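Local coordinates for flagellar brake protein YcgR (Klebsiella pneumoniae, PDB 5KEC) that binds the bacterial second messenger cyclic di-GMP and probably responds to it by activating transcription of type 3 fimbriae genes, which are linked to biofilm formation, at residues 147-152 and 205-210; 163-168 and 182-187; 28-33 and 67-72. One frame throughout, in Å; residues are numbered along the deposited sequence.

Overall arrangement
From the N terminus, contact 3 closes first: it pairs strand 29-34 with strand 64-71 in the antiparallel sheet of the MrkH-like, YcgR-like domain and is complete before the arginine-rich connection (R109, R110, R111, R114) begins. Contact 1 then opens at strand 146-151 and shuts a 52-residue, helix-free loop at strand 199-210. Contact 2, a hairpin pairing of strands 164-171 and 177-193, is nested inside that loop. Contacts 1 and 2 have centres about 7 Å apart and share a sheet, S206 probably hydrogen-bonding to K185 and N186. Contact 3 lies across the chain's centre, about 28 Å and 29 Å from them between centres, without touching either.

Contact 1. Residues 147-152 and 205-210; sequences CALMTK and ISCQFK
SG and CB of C147 both bear on the CE2-CZ side of the F209 ring. SG stands 3.6 Å from CE2 of F209, and its line to the ring centroid runs 57° off the ring normal, an oblique sulfur-aromatic approach. C147 CB reaches the neighbouring rim atom, F209 CZ, at 3.8 Å, while the backbone N of C147 lies over one face of the ring. The chi1 of 63° puts SG between the backbone N and the carbonyl carbon, a position from which it touches the ring atoms CE2 and CZ. F209 is packed against I180 and L182 of strand 177-193 as well.

A second sulfur sits on the same buried face: SG of C207 touches CD1 of L149 at 3.8 Å. Further along, T151 CG2 approaches I205 CD1 more loosely, at 4.3 Å, and F137 touches L149, T151 and I205. A148 and S206 point to the other face, where R116 touches both.

The backbone evidence for the pairing is four hydrogen bonds. C147 with C207 and L149 with I205 are hydrogen-bonded pairs; the bond from L149 N to I205 O, 2.8 Å long, is almost straight at 175°. Between them the non-hydrogen-bonded pair A148-S206 brings its CA atoms within 4.4 Å.

S206 and C207 contact cyclic di-GMP in a ligand-bound structure of this protein, and strand 146-151 begins at G146, the last residue of D141-x-S143-x-x-G146. That sequence is the DxSxxG signature of the PilZ domain, whose antiparallel barrel sheet this strand pair helps to build.

Contact 2. Residues 163-168 and 182-187; sequences ALLKNA and LVVKNV
L165 and L182 face each other across a hydrogen-bonded antiparallel pair, CB to CB 4.0 Å, their side chains crossing at a slant. On this buried side L182 is packed from two directions: CB against L165 and, past the corner at N167, CD1 against CB of A168 at 3.8 Å. The contact from CG of L165 to CG2 of V184 is looser, at 4.2 Å. Y135 touches both L165 and A168, C125 touches A168 and L182, and F209 covers L182 from the neighbouring strand.

The pairing belongs to the beta hairpin of strands 164-171 and 177-193. L165 N gives a 2.7 Å bond to L182 O, L182 N returns one to L165 O, and V184 N reaches A163 O at 2.8 Å. Past V184 the pairing between the two segments ends, and strand 177-193 is interrupted by a classic beta bulge in which K185 and N186 both face S206. N186 is a cyclic di-GMP contact in a ligand-bound structure.

The other face is different in character. L164 is exposed, and its CG is anti to the backbone N (chi1 -161°); chi2 of 68° then turns CD1 toward the partner strand. There CD1 lies 3.4 Å from CG2 of V183, an unusually short separation that is doubtful evidence of tight packing and may partly reflect how the exposed leucine was modelled. Polar groups outside the pair take up the remaining side chains: K185 NZ hydrogen-bonds to N162 OD1, and N167 OD1 to R212 NH2.

Contact 3. Residues 28-33 and 67-72; sequences TEIEIF and FLLHSD
The F67 ring receives I30 and I32 obliquely: I30 CD1 lies 3.6 Å from CD1 of F67, and I32 CG2 is 3.8 Å from F67 CE1. I32 runs beside the ring, whereas I30 slants across it. F51 and F98 meet this ring edge-to-face, and F78 lies nearly parallel to it.

On the other side of the sheet, the H70 ring is met at its edge, with E29 O and E31 CB in its plane. E31 stretches out with CG anti to the backbone N (chi1 -169°), and its OE1 accepts a 2.8 Å hydrogen bond from H70 NE2. OE1 sits only 6° from the imidazole plane, but NE2 approaches it on its anti side and the bond is bent, 139° at the hydrogen.

Main-chain bonds join E31 and L68 in both directions, between the non-hydrogen-bonded pairs I30-L69 and I32-F67, and H70 N bonds to E29 O, in the antiparallel sheet of the MrkH-like, YcgR-like domain.

The polar side chains form a chain of bonds: K75 NZ to H70 ND1, H70 NE2 to E31 OE1, and E31 OE2 to R110 (a salt bridge) and S38. With ND1 facing an amine, this fits, without proving, the neutral tautomer protonated at NE2. H70 and R110 both bind cyclic di-GMP in a ligand-bound structure, so E31 probably helps to position both side chains in the apo protein.

Contact 1. Residues 147-152 and 205-210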
ATOM      1  N   CYS B 147      -6.517  -1.138  -6.556  1.00 28.95           N
ATOM      2  CA  CYS B 147      -6.793  -1.127  -7.981  1.00 26.77           C
ATOM      3  C   CYS B 147      -7.223   0.260  -8.404  1.00 29.07           C
ATOM      4  O   CYS B 147      -7.641   1.072  -7.576  1.00 29.45           O
ATOM      5  CB  CYS B 147      -7.904  -2.123  -8.310  1.00 35.61           C
ATOM      6  SG  CYS B 147      -9.483  -1.701  -7.538  1.00 43.77           S
ATOM      7  N   ALA B 148      -7.103   0.530  -9.698  1.00 27.17           N
ATOM      8  CA  ALA B 148      -7.623   1.755 -10.280  1.00 19.98           C
ATOM      9  C   ALA B 148      -8.893   1.424 -11.041  1.00 24.50           C
ATOM     10  O   ALA B 148      -8.911   0.510 -11.869  1.00 21.98           O
ATOM     11  CB  ALA B 148      -6.595   2.392 -11.217  1.00 24.44           C
ATOM     12  N   LEU B 149      -9.955   2.162 -10.746  1.00 21.21           N
ATOM     13  CA  LEU B 149     -11.238   1.969 -11.404  1.00 27.05           C
ATOM     14  C   LEU B 149     -11.456   3.147 -12.318  1.00 26.96           C
ATOM     15  O   LEU B 149     -11.039   4.263 -12.004  1.00 30.86           O
ATOM     16  CB  LEU B 149     -12.360   1.889 -10.370  1.00 16.38           C
ATOM     17  CG  LEU B 149     -12.115   0.898  -9.233  1.00 25.51           C
ATOM     18  CD1 LEU B 149     -13.145   1.066  -8.124  1.00 33.13           C
ATOM     19  CD2 LEU B 149     -12.108  -0.537  -9.759  1.00 29.79           C
ATOM     20  N   MET B 150     -12.101   2.909 -13.452  1.00 19.14           N
ATOM     21  CA  MET B 150     -12.305   3.966 -14.422  1.00 18.30           C
ATOM     22  C   MET B 150     -13.744   4.029 -14.907  1.00 20.94           C
ATOM     23  O   MET B 150     -14.398   3.004 -15.103  1.00 21.27           O
ATOM     24  CB  MET B 150     -11.347   3.781 -15.601  1.00 26.16           C
ATOM     25  CG  MET B 150     -11.481   4.821 -16.693  1.00 26.02           C
ATOM     26  SD  MET B 150     -10.019   4.848 -17.761  1.00 42.44           S
ATOM     27  CE  MET B 150      -8.784   5.423 -16.593  1.00 35.65           C
ATOM     28  N   THR B 151     -14.236   5.249 -15.088  1.00 21.24           N
ATOM     29  CA  THR B 151     -15.564   5.466 -15.633  1.00 21.45           C
ATOM     30  C   THR B 151     -15.644   6.861 -16.232  1.00 17.37           C
ATOM     31  O   THR B 151     -14.899   7.758 -15.840  1.00 24.77           O
ATOM     32  CB  THR B 151     -16.652   5.315 -14.550  1.00 19.78           C
ATOM     33  OG1 THR B 151     -17.933   5.543 -15.138  1.00 25.37           O
ATOM     34  CG2 THR B 151     -16.438   6.325 -13.431  1.00 21.49           C
ATOM     35  N   LYS B 152     -16.552   7.050 -17.180  1.00 23.84           N
ATOM     36  CA  LYS B 152     -16.755   8.372 -17.758  1.00 27.29           C
ATOM     37  C   LYS B 152     -17.866   9.116 -17.028  1.00 30.76           C
ATOM     38  O   LYS B 152     -18.037  10.326 -17.204  1.00 34.18           O
ATOM     39  CB  LYS B 152     -17.044   8.264 -19.259  1.00 22.55           C
ATOM     40  CG  LYS B 152     -15.923   7.572 -20.029  1.00 30.61           C
ATOM     41  CD  LYS B 152     -16.303   7.281 -21.476  1.00 43.48           C
ATOM     42  CE  LYS B 152     -16.413   8.556 -22.285  1.00 51.11           C
ATOM     43  NZ  LYS B 152     -15.168   9.364 -22.200  1.00 61.57           N
ATOM     44  N   ILE B 205     -10.351   6.328 -10.392  1.00 19.60           N
ATOM     45  CA  ILE B 205     -10.468   6.295  -8.945  1.00 29.66           C
ATOM     46  C   ILE B 205      -9.558   5.215  -8.395  1.00 29.72           C
ATOM     47  O   ILE B 205      -9.732   4.033  -8.693  1.00 25.11           O
ATOM     48  CB  ILE B 205     -11.920   6.050  -8.494  1.00 31.92           C
ATOM     49  CG1 ILE B 205     -12.835   7.150  -9.038  1.00 32.70           C
ATOM     50  CG2 ILE B 205     -12.000   6.000  -6.980  1.00 31.83           C
ATOM     51  CD1 ILE B 205     -13.602   6.754 -10.273  1.00 25.20           C
ATOM     52  N   SER B 206      -8.565   5.633  -7.615  1.00 24.52           N
ATOM     53  CA  SER B 206      -7.614   4.703  -7.033  1.00 24.89           C
ATOM     54  C   SER B 206      -8.145   4.263  -5.693  1.00 31.33           C
ATOM     55  O   SER B 206      -8.532   5.091  -4.867  1.00 32.53           O
ATOM     56  CB  SER B 206      -6.233   5.347  -6.880  1.00 32.85           C
ATOM     57  OG  SER B 206      -5.669   5.607  -8.152  1.00 43.41           O
ATOM     58  N   CYS B 207      -8.177   2.955  -5.481  1.00 25.36           N
ATOM     59  CA  CYS B 207      -8.798   2.408  -4.286  1.00 27.98           C
ATOM     60  C   CYS B 207      -7.872   1.473  -3.535  1.00 26.81           C
ATOM     61  O   CYS B 207      -6.952   0.889  -4.105  1.00 33.85           O
ATOM     62  CB  CYS B 207     -10.090   1.681  -4.657  1.00 29.36           C
ATOM     63  SG  CYS B 207     -11.374   2.790  -5.298  1.00 41.86           S
ATOM     64  N   GLN B 208      -8.122   1.348  -2.241  1.00 34.77           N
ATOM     65  CA  GLN B 208      -7.402   0.403  -1.417  1.00 38.22           C
ATOM     66  C   GLN B 208      -8.375  -0.716  -1.076  1.00 34.83           C
ATOM     67  O   GLN B 208      -9.514  -0.456  -0.693  1.00 34.64           O
ATOM     68  CB  GLN B 208      -6.907   1.094  -0.150  1.00 45.54           C
ATOM     69  CG  GLN B 208      -5.927   0.284   0.670  1.00 56.21           C
ATOM     70  CD  GLN B 208      -5.540   0.990   1.953  1.00 65.77           C
ATOM     71  OE1 GLN B 208      -6.101   0.719   3.017  1.00 68.87           O
ATOM     72  NE2 GLN B 208      -4.579   1.905   1.860  1.00 63.55           N
ATOM     73  N   PHE B 209      -7.934  -1.959  -1.248  1.00 31.36           N
ATOM     74  CA  PHE B 209      -8.746  -3.118  -0.893  1.00 27.62           C
ATOM     75  C   PHE B 209      -8.899  -3.237   0.619  1.00 32.33           C
ATOM     76  O   PHE B 209      -7.917  -3.150   1.355  1.00 32.67           O
ATOM     77  CB  PHE B 209      -8.099  -4.404  -1.416  1.00 27.62           C
ATOM     78  CG  PHE B 209      -8.147  -4.554  -2.905  1.00 31.83           C
ATOM     79  CD1 PHE B 209      -7.089  -5.136  -3.586  1.00 29.43           C
ATOM     80  CD2 PHE B 209      -9.252  -4.136  -3.625  1.00 35.74           C
ATOM     81  CE1 PHE B 209      -7.131  -5.288  -4.958  1.00 30.46           C
ATOM     82  CE2 PHE B 209      -9.299  -4.283  -4.998  1.00 35.35           C
ATOM     83  CZ  PHE B 209      -8.239  -4.860  -5.665  1.00 33.98           C
ATOM     84  N   LYS B 210     -10.132  -3.434   1.079  1.00 34.29           N
ATOM     85  CA  LYS B 210     -10.367  -3.893   2.445  1.00 36.14           C
ATOM     86  C   LYS B 210     -10.924  -5.312   2.376  1.00 40.37           C
ATOM     87  O   LYS B 210     -12.141  -5.508   2.336  1.00 37.03           O
ATOM     88  CB  LYS B 210     -11.344  -2.978   3.194  1.00 33.78           C
ATOM     89  CG  LYS B 210     -10.788  -1.614   3.566  1.00 47.80           C
ATOM     90  CD  LYS B 210      -9.577  -1.723   4.487  1.00 69.99           C
ATOM     91  CE  LYS B 210      -8.942  -0.355   4.733  1.00 75.79           C
ATOM     92  NZ  LYS B 210      -7.753  -0.421   5.632  1.00 76.28           N
TER

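Contact 2. Residues 163-168 and 182-187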
ATOM      1  N   ALA B 163     -13.553   7.925   1.241  1.00 33.24           N
ATOM      2  CA  ALA B 163     -14.917   7.435   1.132  1.00 32.05           C
ATOM      3  C   ALA B 163     -14.855   5.918   1.006  1.00 33.41           C
ATOM      4  O   ALA B 163     -13.879   5.358   0.497  1.00 23.57           O
ATOM      5  CB  ALA B 163     -15.628   8.046  -0.064  1.00 28.19           C
ATOM      6  N   LEU B 164     -15.896   5.258   1.484  1.00 28.86           N
ATOM      7  CA  LEU B 164     -15.939   3.813   1.475  1.00 29.43           C
ATOM      8  C   LEU B 164     -16.974   3.320   0.475  1.00 31.52           C
ATOM      9  O   LEU B 164     -18.116   3.780   0.468  1.00 33.08           O
ATOM     10  CB  LEU B 164     -16.285   3.306   2.872  1.00 38.44           C
ATOM     11  CG  LEU B 164     -15.948   1.852   3.190  1.00 46.89           C
ATOM     12  CD1 LEU B 164     -14.442   1.666   3.228  1.00 47.88           C
ATOM     13  CD2 LEU B 164     -16.571   1.449   4.512  1.00 54.58           C
ATOM     14  N   LEU B 165     -16.565   2.385  -0.371  1.00 27.65           N
ATOM     15  CA  LEU B 165     -17.494   1.674  -1.236  1.00 23.29           C
ATOM     16  C   LEU B 165     -17.694   0.287  -0.648  1.00 32.36           C
ATOM     17  O   LEU B 165     -16.859  -0.603  -0.830  1.00 31.86           O
ATOM     18  CB  LEU B 165     -16.939   1.562  -2.656  1.00 24.13           C
ATOM     19  CG  LEU B 165     -16.661   2.862  -3.406  1.00 32.31           C
ATOM     20  CD1 LEU B 165     -16.041   2.576  -4.775  1.00 27.43           C
ATOM     21  CD2 LEU B 165     -17.930   3.683  -3.539  1.00 30.55           C
ATOM     22  N   LYS B 166     -18.791   0.104   0.075  1.00 36.57           N
ATOM     23  CA  LYS B 166     -19.034  -1.164   0.742  1.00 24.04           C
ATOM     24  C   LYS B 166     -19.746  -2.153  -0.165  1.00 25.30           C
ATOM     25  O   LYS B 166     -20.598  -1.776  -0.966  1.00 22.21           O
ATOM     26  CB  LYS B 166     -19.837  -0.949   2.027  1.00 43.87           C
ATOM     27  CG  LYS B 166     -21.137  -0.184   1.835  1.00 56.13           C
ATOM     28  CD  LYS B 166     -21.761   0.158   3.185  1.00 66.11           C
ATOM     29  CE  LYS B 166     -20.749   0.857   4.088  1.00 67.07           C
ATOM     30  NZ  LYS B 166     -21.327   1.275   5.398  1.00 72.32           N
ATOM     31  N   ASN B 167     -19.405  -3.430  -0.025  1.00 18.68           N
ATOM     32  CA  ASN B 167     -20.083  -4.469  -0.782  1.00 30.03           C
ATOM     33  C   ASN B 167     -19.883  -4.281  -2.276  1.00 21.61           C
ATOM     34  O   ASN B 167     -20.775  -4.583  -3.064  1.00 22.79           O
ATOM     35  CB  ASN B 167     -21.589  -4.473  -0.483  1.00 44.72           C
ATOM     36  CG  ASN B 167     -21.897  -4.538   1.003  1.00 45.86           C
ATOM     37  OD1 ASN B 167     -21.380  -5.393   1.719  1.00 35.87           O
ATOM     38  ND2 ASN B 167     -22.743  -3.627   1.473  1.00 46.78           N
ATOM     39  N   ALA B 168     -18.724  -3.764  -2.666  1.00 19.11           N
ATOM     40  CA  ALA B 168     -18.382  -3.652  -4.080  1.00 27.95           C
ATOM     41  C   ALA B 168     -17.988  -5.034  -4.575  1.00 29.28           C
ATOM     42  O   ALA B 168     -17.405  -5.815  -3.829  1.00 38.71           O
ATOM     43  CB  ALA B 168     -17.231  -2.684  -4.272  1.00 26.00           C
ATOM     44  N   LEU B 182     -14.075  -1.161  -0.639  1.00 25.08           N
ATOM     45  CA  LEU B 182     -13.028  -0.325  -1.205  1.00 33.86           C
ATOM     46  C   LEU B 182     -12.958   1.014  -0.487  1.00 22.85           C
ATOM     47  O   LEU B 182     -13.981   1.610  -0.161  1.00 30.42           O
ATOM     48  CB  LEU B 182     -13.264  -0.097  -2.697  1.00 31.83           C
ATOM     49  CG  LEU B 182     -13.408  -1.339  -3.576  1.00 35.17           C
ATOM     50  CD1 LEU B 182     -13.875  -0.941  -4.970  1.00 32.08           C
ATOM     51  CD2 LEU B 182     -12.104  -2.118  -3.632  1.00 32.23           C
ATOM     52  N   VAL B 183     -11.741   1.482  -0.251  1.00 28.00           N
ATOM     53  CA  VAL B 183     -11.530   2.811   0.303  1.00 23.32           C
ATOM     54  C   VAL B 183     -10.977   3.702  -0.798  1.00 25.49           C
ATOM     55  O   VAL B 183      -9.887   3.461  -1.313  1.00 21.20           O
ATOM     56  CB  VAL B 183     -10.541   2.782   1.478  1.00 31.25           C
ATOM     57  CG1 VAL B 183     -10.227   4.198   1.950  1.00 32.08           C
ATOM     58  CG2 VAL B 183     -11.098   1.934   2.625  1.00 31.55           C
ATOM     59  N   VAL B 184     -11.746   4.714  -1.175  1.00 24.79           N
ATOM     60  CA  VAL B 184     -11.337   5.643  -2.213  1.00 27.16           C
ATOM     61  C   VAL B 184     -10.141   6.457  -1.729  1.00 33.49           C
ATOM     62  O   VAL B 184     -10.186   7.050  -0.655  1.00 28.72           O
ATOM     63  CB  VAL B 184     -12.499   6.580  -2.596  1.00 30.58           C
ATOM     64  CG1 VAL B 184     -12.043   7.618  -3.625  1.00 29.60           C
ATOM     65  CG2 VAL B 184     -13.669   5.766  -3.127  1.00 24.07           C
ATOM     66  N   LYS B 185      -9.069   6.468  -2.513  1.00 30.97           N
ATOM     67  CA  LYS B 185      -7.845   7.168  -2.123  1.00 39.77           C
ATOM     68  C   LYS B 185      -7.573   8.402  -2.968  1.00 48.03           C
ATOM     69  O   LYS B 185      -7.115   9.422  -2.456  1.00 49.64           O
ATOM     70  CB  LYS B 185      -6.633   6.234  -2.194  1.00 31.65           C
ATOM     71  CG  LYS B 185      -6.539   5.257  -1.039  1.00 31.10           C
ATOM     72  CD  LYS B 185      -6.517   6.011   0.271  1.00 38.72           C
ATOM     73  CE  LYS B 185      -6.566   5.080   1.464  1.00 48.22           C
ATOM     74  NZ  LYS B 185      -6.618   5.859   2.736  1.00 49.61           N
ATOM     75  N   ASN B 186      -7.848   8.305  -4.264  1.00 45.76           N
ATOM     76  CA  ASN B 186      -7.495   9.375  -5.186  1.00 42.49           C
ATOM     77  C   ASN B 186      -8.345   9.355  -6.449  1.00 35.25           C
ATOM     78  O   ASN B 186      -8.571   8.303  -7.037  1.00 35.96           O
ATOM     79  CB  ASN B 186      -6.014   9.273  -5.555  1.00 47.12           C
ATOM     80  CG  ASN B 186      -5.346  10.626  -5.659  1.00 73.60           C
ATOM     81  OD1 ASN B 186      -4.951  11.216  -4.651  1.00 84.96           O
ATOM     82  ND2 ASN B 186      -5.204  11.123  -6.882  1.00 80.41           N
ATOM     83  N   VAL B 187      -8.822  10.522  -6.862  1.00 31.19           N
ATOM     84  CA  VAL B 187      -9.559  10.623  -8.109  1.00 25.99           C
ATOM     85  C   VAL B 187      -8.890  11.644  -9.027  1.00 33.05           C
ATOM     86  O   VAL B 187      -8.662  12.790  -8.629  1.00 28.70           O
ATOM     87  CB  VAL B 187     -11.032  11.028  -7.872  1.00 29.95           C
ATOM     88  CG1 VAL B 187     -11.794  11.059  -9.191  1.00 23.80           C
ATOM     89  CG2 VAL B 187     -11.705  10.070  -6.884  1.00 38.74           C
TER

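Contact 3. Residues 28-33 and 67-72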
ATOM      1  N   THR B  28      20.850   4.858   8.272  1.00 23.83           N
ATOM      2  CA  THR B  28      20.236   4.169   7.142  1.00 30.45           C
ATOM      3  C   THR B  28      18.970   4.881   6.689  1.00 26.79           C
ATOM      4  O   THR B  28      18.168   5.317   7.515  1.00 29.02           O
ATOM      5  CB  THR B  28      19.926   2.709   7.500  1.00 22.54           C
ATOM      6  OG1 THR B  28      21.155   2.046   7.811  1.00 21.39           O
ATOM      7  CG2 THR B  28      19.241   1.982   6.345  1.00 23.49           C
ATOM      8  N   GLU B  29      18.797   5.016   5.378  1.00 23.89           N
ATOM      9  CA  GLU B  29      17.594   5.648   4.857  1.00 26.13           C
ATOM     10  C   GLU B  29      16.388   4.765   5.135  1.00 23.05           C
ATOM     11  O   GLU B  29      16.404   3.568   4.854  1.00 25.80           O
ATOM     12  CB  GLU B  29      17.704   5.895   3.354  1.00 28.06           C
ATOM     13  CG  GLU B  29      18.755   6.918   2.957  1.00 38.50           C
ATOM     14  CD  GLU B  29      20.066   6.283   2.534  1.00 43.57           C
ATOM     15  OE1 GLU B  29      20.282   5.084   2.832  1.00 42.23           O
ATOM     16  OE2 GLU B  29      20.878   6.991   1.900  1.00 49.65           O
ATOM     17  N   ILE B  30      15.343   5.356   5.691  1.00 20.70           N
ATOM     18  CA  ILE B  30      14.097   4.624   5.860  1.00 22.92           C
ATOM     19  C   ILE B  30      13.067   5.213   4.906  1.00 18.78           C
ATOM     20  O   ILE B  30      12.896   6.437   4.834  1.00 29.13           O
ATOM     21  CB  ILE B  30      13.621   4.618   7.342  1.00 25.43           C
ATOM     22  CG1 ILE B  30      12.357   3.768   7.510  1.00 34.73           C
ATOM     23  CG2 ILE B  30      13.425   6.035   7.882  1.00 20.91           C
ATOM     24  CD1 ILE B  30      11.995   3.519   8.962  1.00 37.10           C
ATOM     25  N   GLU B  31      12.426   4.350   4.126  1.00 21.46           N
ATOM     26  CA  GLU B  31      11.391   4.796   3.202  1.00 23.68           C
ATOM     27  C   GLU B  31      10.003   4.475   3.747  1.00 28.80           C
ATOM     28  O   GLU B  31       9.713   3.331   4.088  1.00 24.18           O
ATOM     29  CB  GLU B  31      11.576   4.156   1.830  1.00 23.02           C
ATOM     30  CG  GLU B  31      10.708   4.777   0.749  1.00 27.55           C
ATOM     31  CD  GLU B  31      11.172   4.420  -0.652  1.00 35.57           C
ATOM     32  OE1 GLU B  31      12.073   3.565  -0.790  1.00 33.28           O
ATOM     33  OE2 GLU B  31      10.638   5.007  -1.618  1.00 36.68           O
ATOM     34  N   ILE B  32       9.154   5.495   3.822  1.00 24.21           N
ATOM     35  CA  ILE B  32       7.804   5.358   4.357  1.00 27.08           C
ATOM     36  C   ILE B  32       6.790   5.539   3.238  1.00 31.17           C
ATOM     37  O   ILE B  32       6.779   6.578   2.574  1.00 32.86           O
ATOM     38  CB  ILE B  32       7.529   6.441   5.416  1.00 25.66           C
ATOM     39  CG1 ILE B  32       8.756   6.632   6.314  1.00 32.08           C
ATOM     40  CG2 ILE B  32       6.272   6.112   6.213  1.00 28.79           C
ATOM     41  CD1 ILE B  32       8.621   7.778   7.308  1.00 33.20           C
ATOM     42  N   PHE B  33       5.946   4.533   3.027  1.00 27.04           N
ATOM     43  CA  PHE B  33       4.916   4.605   1.997  1.00 32.59           C
ATOM     44  C   PHE B  33       3.547   4.831   2.620  1.00 37.32           C
ATOM     45  O   PHE B  33       3.185   4.176   3.594  1.00 32.86           O
ATOM     46  CB  PHE B  33       4.859   3.308   1.182  1.00 34.67           C
ATOM     47  CG  PHE B  33       6.130   2.979   0.467  1.00 37.31           C
ATOM     48  CD1 PHE B  33       6.416   3.549  -0.764  1.00 26.31           C
ATOM     49  CD2 PHE B  33       7.036   2.084   1.013  1.00 42.74           C
ATOM     50  CE1 PHE B  33       7.588   3.239  -1.429  1.00 25.90           C
ATOM     51  CE2 PHE B  33       8.211   1.772   0.348  1.00 33.54           C
ATOM     52  CZ  PHE B  33       8.485   2.351  -0.872  1.00 25.90           C
ATOM     53  N   PHE B  67       7.074   0.153   5.378  1.00 28.01           N
ATOM     54  CA  PHE B  67       8.403   0.742   5.466  1.00 25.04           C
ATOM     55  C   PHE B  67       9.427  -0.065   4.686  1.00 33.58           C
ATOM     56  O   PHE B  67       9.254  -1.268   4.458  1.00 25.47           O
ATOM     57  CB  PHE B  67       8.874   0.813   6.917  1.00 28.12           C
ATOM     58  CG  PHE B  67       8.073   1.742   7.774  1.00 29.39           C
ATOM     59  CD1 PHE B  67       8.535   3.017   8.054  1.00 30.26           C
ATOM     60  CD2 PHE B  67       6.863   1.336   8.317  1.00 28.54           C
ATOM     61  CE1 PHE B  67       7.796   3.872   8.855  1.00 22.02           C
ATOM     62  CE2 PHE B  67       6.133   2.186   9.109  1.00 24.59           C
ATOM     63  CZ  PHE B  67       6.600   3.456   9.375  1.00 25.25           C
ATOM     64  N   LEU B  68      10.506   0.615   4.308  1.00 25.28           N
ATOM     65  CA  LEU B  68      11.662  -0.020   3.714  1.00 30.83           C
ATOM     66  C   LEU B  68      12.914   0.613   4.317  1.00 25.54           C
ATOM     67  O   LEU B  68      13.148   1.811   4.170  1.00 25.29           O
ATOM     68  CB  LEU B  68      11.636   0.179   2.201  1.00 36.13           C
ATOM     69  CG  LEU B  68      12.195  -0.917   1.300  1.00 43.29           C
ATOM     70  CD1 LEU B  68      11.563  -2.257   1.631  1.00 46.28           C
ATOM     71  CD2 LEU B  68      11.945  -0.554  -0.155  1.00 39.96           C
ATOM     72  N   LEU B  69      13.704  -0.186   5.022  1.00 27.62           N
ATOM     73  CA  LEU B  69      15.011   0.258   5.478  1.00 28.86           C
ATOM     74  C   LEU B  69      16.034  -0.135   4.437  1.00 28.02           C
ATOM     75  O   LEU B  69      16.222  -1.322   4.166  1.00 24.79           O
ATOM     76  CB  LEU B  69      15.369  -0.374   6.820  1.00 28.20           C
ATOM     77  CG  LEU B  69      14.866   0.354   8.064  1.00 33.22           C
ATOM     78  CD1 LEU B  69      15.046  -0.535   9.284  1.00 31.85           C
ATOM     79  CD2 LEU B  69      15.599   1.686   8.238  1.00 26.05           C
ATOM     80  N   HIS B  70      16.684   0.862   3.842  1.00 29.11           N
ATOM     81  CA  HIS B  70      17.642   0.605   2.778  1.00 32.32           C
ATOM     82  C   HIS B  70      19.016   0.302   3.364  1.00 38.72           C
ATOM     83  O   HIS B  70      19.942   1.105   3.249  1.00 39.22           O
ATOM     84  CB  HIS B  70      17.700   1.789   1.805  1.00 24.76           C
ATOM     85  CG  HIS B  70      16.400   2.065   1.115  1.00 30.31           C
ATOM     86  ND1 HIS B  70      16.088   1.543  -0.124  1.00 28.13           N
ATOM     87  CD2 HIS B  70      15.328   2.805   1.489  1.00 33.32           C
ATOM     88  CE1 HIS B  70      14.884   1.950  -0.482  1.00 30.87           C
ATOM     89  NE2 HIS B  70      14.400   2.717   0.479  1.00 34.92           N
ATOM     90  N   SER B  71      19.136  -0.865   3.992  1.00 32.61           N
ATOM     91  CA  SER B  71      20.375  -1.267   4.647  1.00 37.13           C
ATOM     92  C   SER B  71      21.408  -1.775   3.649  1.00 41.03           C
ATOM     93  O   SER B  71      21.085  -2.059   2.493  1.00 33.55           O
ATOM     94  CB  SER B  71      20.099  -2.346   5.693  1.00 38.79           C
ATOM     95  OG  SER B  71      21.305  -2.811   6.272  1.00 49.98           O
ATOM     96  N   ASP B  72      22.650  -1.884   4.110  1.00 45.20           N
ATOM     97  CA  ASP B  72      23.745  -2.402   3.298  1.00 48.07           C
ATOM     98  C   ASP B  72      23.543  -3.884   3.027  1.00 52.54           C
ATOM     99  O   ASP B  72      24.037  -4.419   2.034  1.00 60.59           O
ATOM    100  CB  ASP B  72      25.080  -2.202   4.018  1.00 49.45           C
ATOM    101  CG  ASP B  72      25.423  -0.742   4.220  1.00 53.29           C
ATOM    102  OD1 ASP B  72      25.115   0.071   3.324  1.00 60.36           O
ATOM    103  OD2 ASP B  72      26.001  -0.407   5.277  1.00 51.18           O
TER